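Local coordinates for protein agrin (Gallus gallus, PDB 1PZ9) that probably helps cluster acetylcholine receptors at the developing neuromuscular junction through a laminin G-like domain of the extracellular matrix proteoglycan, at residues 13-18 / 183-188. Numbering follows the deposited sequence.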
# COMPACT_ATOMS: atom_id res chain seq x y z
N GLU A 13 11.46 8.59 11.75
CA GLU A 13 10.55 9.70 11.56
C GLU A 13 9.21 9.19 11.10
O GLU A 13 8.99 9.01 9.93
CB GLU A 13 11.10 10.67 10.51
CG GLU A 13 10.22 11.86 10.23
CD GLU A 13 10.87 12.84 9.30
OE1 GLU A 13 10.24 13.89 8.99
OE2 GLU A 13 12.01 12.55 8.88
N ALA A 14 8.30 8.93 12.04
CA ALA A 14 6.99 8.42 11.68
C ALA A 14 6.05 9.55 11.44
O ALA A 14 6.01 10.47 12.24
CB ALA A 14 6.46 7.55 12.79
N ILE A 15 5.29 9.48 10.35
CA ILE A 15 4.30 10.49 10.05
C ILE A 15 2.91 9.96 10.45
O ILE A 15 2.65 8.75 10.45
CB ILE A 15 4.32 10.86 8.58
CG1 ILE A 15 5.77 10.99 8.04
CG2 ILE A 15 3.58 12.16 8.37
CD1 ILE A 15 6.58 12.12 8.61
N ALA A 16 2.01 10.85 10.84
CA ALA A 16 0.68 10.43 11.24
C ALA A 16 -0.38 10.72 10.18
O ALA A 16 -0.22 11.61 9.34
CB ALA A 16 0.31 11.11 12.54
N PHE A 17 -1.47 9.96 10.24
CA PHE A 17 -2.53 10.06 9.26
C PHE A 17 -3.84 10.23 9.98
O PHE A 17 -4.23 9.35 10.72
CB PHE A 17 -2.54 8.81 8.39
CG PHE A 17 -1.37 8.73 7.48
CD1 PHE A 17 -1.31 9.54 6.37
CD2 PHE A 17 -0.31 7.89 7.76
CE1 PHE A 17 -0.22 9.50 5.52
CE2 PHE A 17 0.79 7.84 6.93
CZ PHE A 17 0.85 8.65 5.80
N ASP A 18 -4.52 11.36 9.74
CA ASP A 18 -5.77 11.70 10.43
C ASP A 18 -7.09 11.30 9.76
O ASP A 18 -8.13 11.42 10.37
CB ASP A 18 -5.80 13.20 10.71
CG ASP A 18 -6.04 14.03 9.47
OD1 ASP A 18 -5.97 15.27 9.56
OD2 ASP A 18 -6.30 13.53 8.36
N LEU A 183 11.43 5.09 1.04
CA LEU A 183 10.58 6.23 0.76
C LEU A 183 10.65 7.32 1.81
O LEU A 183 10.27 7.14 2.96
CB LEU A 183 9.13 5.73 0.70
CG LEU A 183 8.20 6.65 -0.05
CD1 LEU A 183 8.63 6.59 -1.45
CD2 LEU A 183 6.78 6.22 0.07
N HIS A 184 11.10 8.50 1.41
CA HIS A 184 11.14 9.61 2.33
C HIS A 184 9.76 10.24 2.29
O HIS A 184 9.46 11.01 1.40
CB HIS A 184 12.19 10.59 1.88
CG HIS A 184 13.53 9.96 1.67
ND1 HIS A 184 14.33 10.25 0.59
CD2 HIS A 184 14.21 9.04 2.39
CE1 HIS A 184 15.44 9.54 0.66
NE2 HIS A 184 15.39 8.80 1.75
N LEU A 185 8.91 9.88 3.23
CA LEU A 185 7.55 10.39 3.25
C LEU A 185 7.39 11.89 2.90
O LEU A 185 6.70 12.25 1.96
CB LEU A 185 6.89 10.09 4.60
CG LEU A 185 6.90 8.60 4.95
CD1 LEU A 185 6.43 8.37 6.35
CD2 LEU A 185 6.05 7.84 3.96
N VAL A 186 8.02 12.76 3.66
CA VAL A 186 7.88 14.18 3.44
C VAL A 186 8.44 14.57 2.08
O VAL A 186 7.72 14.84 1.11
CB VAL A 186 8.62 14.98 4.56
CG1 VAL A 186 8.69 16.45 4.25
CG2 VAL A 186 7.96 14.78 5.90
N GLU A 187 9.77 14.58 2.03
CA GLU A 187 10.57 14.98 0.89
C GLU A 187 10.23 14.36 -0.48
O GLU A 187 10.47 14.96 -1.49
CB GLU A 187 12.00 14.70 1.26
CG GLU A 187 12.45 15.46 2.50
CD GLU A 187 12.88 16.88 2.18
OE1 GLU A 187 13.29 17.58 3.14
OE2 GLU A 187 12.85 17.28 0.98
N ASP A 188 9.64 13.18 -0.51
CA ASP A 188 9.25 12.53 -1.76
C ASP A 188 7.79 12.77 -2.13
O ASP A 188 7.39 12.58 -3.27
CB ASP A 188 9.49 11.04 -1.64
CG ASP A 188 10.94 10.70 -1.73
OD1 ASP A 188 11.35 9.60 -1.28
OD2 ASP A 188 11.73 11.48 -2.25
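Leu-185 and Val-186, which meet Ile-15 across the contact, begin a one-turn helix tied at its start by a 2.9 Å bond from His-184 N to Asp-188 OD1. The N-H points to OD1 at 150° and reaches it from above the carboxylate plane, 40° out of it. In the return direction, Asp-188 N donates to His-184 O, so two bonds close the turn around N-cap His-184. The contact itself is apolar. Leu-185 and Ile-15 run past each other in opposite senses, with Ile-15 CG1 lying over the base of the leucine, 3.7 Å from Leu-185 CB. Ile-15 carries CG1 beside its backbone N (chi1 -42°), and CD1 beyond it arrives 4.0 Å from Val-186 CG2, the two side chains crossing nearly at right angles. On the solvent-exposed side, the extended Glu-13 brings OE1 to 3.9 Å from the same methyl, Val-186 CG2. Leu-185 O accepts a hydrogen bond from Tyr-25 OH, while its side chain also touches Val-176 and Leu-149, one from each sheet. Val-186 rests on Ile-195 of the C-terminal loop. Ile-15 pairs through its backbone with Ile-173, placing strand 15-18 beside strand 172-178. Helix 185-188 thus packs against the N-terminal strand 15-18 at one margin of the antiparallel beta sandwich of a laminin G domain, the concanavalin-like jelly roll.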